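Side-chain contacts in uncharacterized conserved protein (Sinorhizobium meliloti, PDB 4EZB), which is of unknown function but is probably an NAD(P)-dependent oxidoreductase, with a Rossmann-type nucleotide-binding domain and a helical C-terminal domain: residues A[124-129]-A[267-272]; A[207-212]-A[236-241]; A[30-35]-A[69-74]. All coordinates share one frame; numbering follows the deposited sequence.

Interaction 1: residues A[124-129]-A[267-272]; sequences GPDTKA and IESFGL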
# COMPACT_ATOMS: atom_id res chain seq x y z
N GLY A 124 4.99 -11.31 19.31
CA GLY A 124 3.63 -10.91 18.99
C GLY A 124 2.71 -11.06 20.19
O GLY A 124 3.14 -11.63 21.19
N PRO A 125 1.44 -10.57 20.10
CA PRO A 125 0.48 -10.58 21.21
C PRO A 125 0.16 -11.98 21.73
O PRO A 125 -0.21 -12.15 22.88
CB PRO A 125 -0.78 -9.93 20.62
CG PRO A 125 -0.60 -10.03 19.14
CD PRO A 125 0.88 -9.87 18.93
N ASP A 126 0.31 -12.96 20.85
CA ASP A 126 0.12 -14.39 21.16
C ASP A 126 1.07 -14.87 22.26
O ASP A 126 0.63 -15.36 23.32
CB ASP A 126 0.36 -15.18 19.86
CG ASP A 126 1.29 -14.42 18.89
OD1 ASP A 126 2.49 -14.76 18.84
OD2 ASP A 126 0.83 -13.46 18.21
N THR A 127 2.37 -14.72 22.00
CA THR A 127 3.43 -14.98 22.98
C THR A 127 3.32 -14.09 24.22
O THR A 127 3.51 -14.56 25.34
CB THR A 127 4.84 -14.78 22.36
OG1 THR A 127 4.89 -15.45 21.10
CG2 THR A 127 5.92 -15.37 23.27
N LYS A 128 3.00 -12.82 24.02
CA LYS A 128 2.77 -11.92 25.16
C LYS A 128 1.69 -12.50 26.07
O LYS A 128 1.80 -12.40 27.29
CB LYS A 128 2.30 -10.54 24.71
CG LYS A 128 3.30 -9.70 23.93
CD LYS A 128 4.60 -9.41 24.68
CE LYS A 128 5.28 -8.22 24.01
NZ LYS A 128 6.50 -7.82 24.75
N ALA A 129 0.64 -13.06 25.46
CA ALA A 129 -0.47 -13.64 26.21
C ALA A 129 -0.02 -14.84 27.02
O ALA A 129 -0.50 -15.05 28.13
CB ALA A 129 -1.64 -14.00 25.29
N ILE A 267 -1.55 -10.38 12.58
CA ILE A 267 -2.85 -10.19 11.96
C ILE A 267 -3.54 -11.55 11.83
O ILE A 267 -4.73 -11.68 12.10
CB ILE A 267 -2.73 -9.49 10.59
CG1 ILE A 267 -2.13 -8.09 10.76
CG2 ILE A 267 -4.09 -9.39 9.90
CD1 ILE A 267 -1.52 -7.57 9.47
N GLU A 268 -2.78 -12.56 11.41
CA GLU A 268 -3.32 -13.90 11.33
C GLU A 268 -3.81 -14.35 12.69
O GLU A 268 -4.89 -14.94 12.81
CB GLU A 268 -2.28 -14.86 10.76
CG GLU A 268 -2.24 -14.84 9.23
CD GLU A 268 -0.96 -15.41 8.66
OE1 GLU A 268 -0.30 -16.23 9.33
OE2 GLU A 268 -0.62 -15.02 7.52
N SER A 269 -3.03 -14.03 13.73
CA SER A 269 -3.36 -14.38 15.11
C SER A 269 -4.72 -13.84 15.54
O SER A 269 -5.29 -14.31 16.52
CB SER A 269 -2.24 -13.94 16.08
OG SER A 269 -2.46 -12.64 16.62
N PHE A 270 -5.25 -12.87 14.80
CA PHE A 270 -6.58 -12.29 15.09
C PHE A 270 -7.73 -12.91 14.30
O PHE A 270 -8.85 -12.38 14.32
CB PHE A 270 -6.59 -10.78 14.86
CG PHE A 270 -5.72 -10.00 15.80
CD1 PHE A 270 -5.81 -10.20 17.18
CD2 PHE A 270 -4.84 -9.04 15.31
CE1 PHE A 270 -5.01 -9.48 18.05
CE2 PHE A 270 -4.04 -8.32 16.18
CZ PHE A 270 -4.13 -8.53 17.54
N GLY A 271 -7.46 -14.02 13.61
CA GLY A 271 -8.44 -14.66 12.73
C GLY A 271 -8.58 -13.98 11.37
O GLY A 271 -9.54 -14.23 10.64
N LEU A 272 -7.64 -13.11 11.01
CA LEU A 272 -7.69 -12.42 9.72
C LEU A 272 -6.62 -12.92 8.77
O LEU A 272 -5.48 -13.17 9.18
CB LEU A 272 -7.52 -10.90 9.90
CG LEU A 272 -8.61 -10.07 10.59
CD1 LEU A 272 -8.18 -8.61 10.76
CD2 LEU A 272 -9.92 -10.16 9.82

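Interaction 2: residues A[207-212]-A[236-241]; sequences ALLIEA and LDWRDV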
# COMPACT_ATOMS: atom_id res chain seq x y z
N ALA A 207 6.45 -1.30 -0.17
CA ALA A 207 6.21 -2.41 -1.09
C ALA A 207 5.41 -1.96 -2.33
O ALA A 207 5.73 -2.36 -3.45
CB ALA A 207 5.46 -3.52 -0.37
N LEU A 208 4.37 -1.15 -2.12
CA LEU A 208 3.56 -0.64 -3.26
C LEU A 208 4.41 0.20 -4.20
O LEU A 208 4.32 0.07 -5.42
CB LEU A 208 2.34 0.19 -2.83
CG LEU A 208 1.18 -0.49 -2.12
CD1 LEU A 208 0.27 0.58 -1.47
CD2 LEU A 208 0.43 -1.38 -3.11
N LEU A 209 5.24 1.07 -3.64
CA LEU A 209 6.17 1.84 -4.49
C LEU A 209 7.11 0.92 -5.25
O LEU A 209 7.40 1.15 -6.43
CB LEU A 209 6.96 2.86 -3.67
CG LEU A 209 6.11 4.04 -3.17
CD1 LEU A 209 6.75 4.68 -1.95
CD2 LEU A 209 5.88 5.11 -4.23
N ILE A 210 7.56 -0.15 -4.60
CA ILE A 210 8.49 -1.04 -5.30
C ILE A 210 7.76 -1.67 -6.49
O ILE A 210 8.29 -1.68 -7.62
CB ILE A 210 9.05 -2.14 -4.36
CG1 ILE A 210 10.01 -1.55 -3.32
CG2 ILE A 210 9.68 -3.30 -5.16
CD1 ILE A 210 10.34 -2.53 -2.17
N GLU A 211 6.55 -2.17 -6.25
CA GLU A 211 5.76 -2.84 -7.31
C GLU A 211 5.35 -1.85 -8.44
O GLU A 211 5.56 -2.11 -9.61
CB GLU A 211 4.56 -3.62 -6.73
CG GLU A 211 3.86 -4.51 -7.78
CD GLU A 211 3.02 -5.66 -7.21
OE1 GLU A 211 1.85 -5.82 -7.67
OE2 GLU A 211 3.51 -6.43 -6.36
N ALA A 212 4.79 -0.71 -8.07
CA ALA A 212 4.35 0.28 -9.05
C ALA A 212 5.51 0.84 -9.86
O ALA A 212 5.44 0.89 -11.09
CB ALA A 212 3.62 1.42 -8.36
N LEU A 236 1.39 14.79 0.18
CA LEU A 236 2.79 14.34 0.31
C LEU A 236 3.59 14.55 -0.96
O LEU A 236 3.02 14.51 -2.05
CB LEU A 236 2.83 12.85 0.62
CG LEU A 236 2.17 12.24 1.84
CD1 LEU A 236 2.19 10.73 1.67
CD2 LEU A 236 2.93 12.64 3.09
N ASP A 237 4.91 14.74 -0.82
CA ASP A 237 5.85 14.74 -1.95
C ASP A 237 6.29 13.29 -2.18
O ASP A 237 7.07 12.72 -1.40
CB ASP A 237 7.05 15.65 -1.69
CG ASP A 237 8.03 15.70 -2.86
OD1 ASP A 237 8.36 14.64 -3.44
OD2 ASP A 237 8.48 16.81 -3.20
N TRP A 238 5.77 12.69 -3.24
CA TRP A 238 5.92 11.24 -3.42
C TRP A 238 7.30 10.82 -3.88
O TRP A 238 7.69 9.65 -3.74
CB TRP A 238 4.82 10.72 -4.34
CG TRP A 238 3.55 10.67 -3.57
CD1 TRP A 238 2.64 11.69 -3.41
CD2 TRP A 238 3.07 9.58 -2.80
NE1 TRP A 238 1.62 11.28 -2.60
CE2 TRP A 238 1.85 9.99 -2.21
CE3 TRP A 238 3.55 8.28 -2.56
CZ2 TRP A 238 1.08 9.13 -1.38
CZ3 TRP A 238 2.79 7.43 -1.73
CH2 TRP A 238 1.57 7.86 -1.17
N ARG A 239 8.04 11.77 -4.42
CA ARG A 239 9.41 11.48 -4.82
C ARG A 239 10.31 11.39 -3.58
O ARG A 239 11.11 10.46 -3.48
CB ARG A 239 9.90 12.50 -5.87
CG ARG A 239 9.24 12.25 -7.23
CD ARG A 239 9.49 13.38 -8.20
NE ARG A 239 9.05 13.07 -9.56
CZ ARG A 239 7.81 13.23 -10.01
NH1 ARG A 239 6.84 13.66 -9.21
NH2 ARG A 239 7.52 12.92 -11.27
N ASP A 240 10.14 12.31 -2.63
CA ASP A 240 10.75 12.20 -1.30
C ASP A 240 10.35 10.90 -0.62
O ASP A 240 11.18 10.23 -0.03
CB ASP A 240 10.35 13.36 -0.40
CG ASP A 240 10.90 14.70 -0.87
OD1 ASP A 240 11.82 14.74 -1.72
OD2 ASP A 240 10.39 15.72 -0.37
N VAL A 241 9.08 10.53 -0.71
CA VAL A 241 8.67 9.24 -0.13
C VAL A 241 9.38 8.05 -0.75
O VAL A 241 9.79 7.11 -0.04
CB VAL A 241 7.13 9.06 -0.18
CG1 VAL A 241 6.72 7.64 0.25
CG2 VAL A 241 6.46 10.11 0.70

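Interaction 3: residues A[30-35]-A[69-74]; sequences IGFGEA and ARAAEL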
# COMPACT_ATOMS: atom_id res chain seq x y z
N ILE A 30 15.64 -8.44 33.57
CA ILE A 30 15.97 -9.82 33.25
C ILE A 30 16.53 -9.80 31.85
O ILE A 30 15.84 -9.45 30.90
CB ILE A 30 14.81 -10.82 33.39
CG1 ILE A 30 14.39 -10.89 34.86
CG2 ILE A 30 15.28 -12.20 32.90
CD1 ILE A 30 13.17 -11.73 35.15
N GLY A 31 17.81 -10.15 31.75
CA GLY A 31 18.60 -9.91 30.55
C GLY A 31 19.41 -8.67 30.84
O GLY A 31 18.86 -7.66 31.29
N PHE A 32 20.72 -8.76 30.65
CA PHE A 32 21.59 -7.60 30.73
C PHE A 32 22.46 -7.45 29.48
O PHE A 32 23.68 -7.39 29.55
CB PHE A 32 22.44 -7.62 32.01
CG PHE A 32 22.85 -6.25 32.47
CD1 PHE A 32 21.91 -5.22 32.57
CD2 PHE A 32 24.18 -5.97 32.80
CE1 PHE A 32 22.28 -3.95 32.99
CE2 PHE A 32 24.55 -4.70 33.22
CZ PHE A 32 23.60 -3.69 33.31
N GLY A 33 21.79 -7.41 28.33
CA GLY A 33 22.44 -7.17 27.05
C GLY A 33 22.56 -5.68 26.79
O GLY A 33 22.43 -4.87 27.71
N GLU A 34 22.79 -5.33 25.52
CA GLU A 34 22.96 -3.93 25.11
C GLU A 34 21.76 -3.03 25.48
O GLU A 34 21.93 -2.02 26.18
CB GLU A 34 23.24 -3.84 23.61
CG GLU A 34 24.55 -4.47 23.19
CD GLU A 34 24.87 -4.21 21.73
OE1 GLU A 34 23.93 -3.99 20.93
OE2 GLU A 34 26.07 -4.24 21.38
N ALA A 35 20.57 -3.42 25.01
CA ALA A 35 19.34 -2.66 25.26
C ALA A 35 19.10 -2.42 26.75
O ALA A 35 18.84 -1.27 27.14
CB ALA A 35 18.13 -3.35 24.63
N ALA A 69 31.60 -6.24 36.09
CA ALA A 69 32.28 -4.96 36.03
C ALA A 69 31.39 -3.94 35.34
O ALA A 69 31.29 -2.80 35.81
CB ALA A 69 33.60 -5.09 35.29
N ARG A 70 30.75 -4.33 34.24
CA ARG A 70 29.89 -3.40 33.53
C ARG A 70 28.65 -3.06 34.33
O ARG A 70 28.18 -1.91 34.31
CB ARG A 70 29.53 -3.85 32.12
CG ARG A 70 29.06 -2.66 31.31
CD ARG A 70 28.66 -3.06 29.91
NE ARG A 70 29.79 -3.06 28.99
CZ ARG A 70 29.97 -2.17 28.02
NH1 ARG A 70 29.08 -1.20 27.83
NH2 ARG A 70 31.04 -2.26 27.23
N ALA A 71 28.14 -4.04 35.06
CA ALA A 71 27.03 -3.80 35.98
C ALA A 71 27.43 -2.77 37.03
O ALA A 71 26.64 -1.88 37.37
CB ALA A 71 26.59 -5.10 36.63
N ALA A 72 28.66 -2.88 37.52
CA ALA A 72 29.21 -1.94 38.49
C ALA A 72 29.44 -0.55 37.87
O ALA A 72 29.17 0.47 38.50
CB ALA A 72 30.49 -2.49 39.10
N GLU A 73 29.89 -0.53 36.62
CA GLU A 73 30.16 0.70 35.88
C GLU A 73 28.89 1.50 35.54
O GLU A 73 28.93 2.74 35.49
CB GLU A 73 30.95 0.39 34.62
CG GLU A 73 31.65 1.60 34.03
CD GLU A 73 31.48 1.69 32.53
OE1 GLU A 73 30.82 0.80 31.95
OE2 GLU A 73 32.01 2.66 31.93
N LEU A 74 27.78 0.79 35.28
CA LEU A 74 26.47 1.43 35.06
C LEU A 74 25.68 1.57 36.36
O LEU A 74 24.58 2.10 36.38
CB LEU A 74 25.65 0.69 33.98
CG LEU A 74 26.31 0.50 32.59
CD1 LEU A 74 25.57 -0.48 31.69
CD2 LEU A 74 26.54 1.81 31.84

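Interaction 1: residues A[124-129]-A[267-272]
P125 meets F270 and S269 where the first turn of helix 125-136, in the Rossmann-type half of the chain, comes up against the type I turn E268-G271 at the C-terminal end of the long helix 238-268. The buried part of the contact is apolar and centres on the proline. Its CG comes within 4.2 Å of F270 CZ, so the pyrrolidine corner meets the far end of the phenyl group; the two side chains cross at about a right angle, and the approach to the ring is oblique. The same P125 CG lies 4.1 Å from S269 OG. F270 has its CG anti to the carbonyl carbon (chi1 -66°), which carries the ring back from the turn to the proline. S192 and S193 of helix 190-218 also touch P125.

On the solvent side, D126 and S269 are both exposed. D126 OD2 lies 3.7 Å from S269 OG, but no hydrogen bond joins the segments. The serine hydroxyl is instead hydrogen-bonded to T266 O, while D126 OD1 accepts a weak bond from T127 N. F270 O receives a hydrogen bond from R218 of the second subunit. S269 OG itself sits over the centre of the F270 ring, 4.1 Å above its plane.

Interaction 2: residues A[207-212]-A[236-241]
With CG anti to the carbonyl carbon (chi1 -71°), L209 extends from helix 190-218 toward the start of helix 238-268, where V241 has turned CG1 anti to its own backbone N (chi1 172°) to meet it. The resulting methyl-to-methyl contact, L209 CD1 to V241 CG1, measures 3.7 Å, and the two side chains cross at about a right angle. The other leucine branch reaches the W238 indole: CD2 lies 4.3 Å from CE3, at the edge of the ring and near its plane. A face of the same indole is occupied by L236 CD1, 3.5 Å above the plane and displaced toward the rim.

Helix 238-268 begins here with D237 as N-cap. D237 OD1 accepts a nearly straight bond from D240 N at 3.0 Å, met from above the carboxylate plane, and a weak one from R239 N. W238 NE1 is bonded to F233 O, and V229 of helix 222-232 packs against the indole. This is helix-to-helix packing within the all-helical C-terminal domain. Because all three touching residues are buried and no hydrogen bond crosses between the segments, the contact rests on van der Waals and hydrophobic forces, with the polar N-H of the indole satisfied elsewhere.

Interaction 3: residues A[30-35]-A[69-74]
F32 reaches from the turn after strand 26-30 to the end of helix 64-73, and its ring accounts for both residue contacts between the segments. From the backbone, CB sets out toward the helix. CG is placed anti to the backbone N (chi1 -154°), beside the carbonyl carbon, and from there the ring continues outward until its far end comes up to A71 and L74. CE2 is the first atom to touch: it lies 3.8 Å from A71 CA and 4.0 Å from A71 CB, so the ring rests against the main chain of the helix as well as the small methyl. At the tip, CZ comes 4.1 Å from L74 CD1. Both A71 and L74 are met obliquely.

The phenylalanine stands between G31 and G33 in a GxGxxA pattern, consistent with the glycine-rich turn of a Rossmann-type dinucleotide-binding fold, in which the first strand passes through such a turn into the first helix. G31, with a phi of 100°, holds a backbone shape that would press a side chain against the preceding carbonyl oxygen. G33 is the N-cap of helix 34-44. On the backbone side, F32 N is hydrogen-bonded to D55 OD1, which ties the turn to the residue just beyond strand 50-54. Q37 and A40 of helix 34-44, together with V76, pack round the phenyl group; Q37 also touches L74, and F58 lies against A71.

In the fold
Along the chain interaction 3 closes first, at residue 74; interaction 1 opens at 124, and interaction 2 is nested within the span that interaction 1 closes. Interaction 3 belongs to the Rossmann-type domain alone, whereas interaction 2 lies wholly among the C-terminal helices, on the opposite side of the chain's centre, its centre 41 Å from that of interaction 3. Interaction 1, centred 31 Å from interaction 3 and 29 Å from interaction 2, is probably a place where the Rossmann-type domain rests on the helical one. Helix 238-268 begins at interaction 2 and leads into interaction 1. Both also touch the second subunit, whereas no other chain touches the segments of interaction 3.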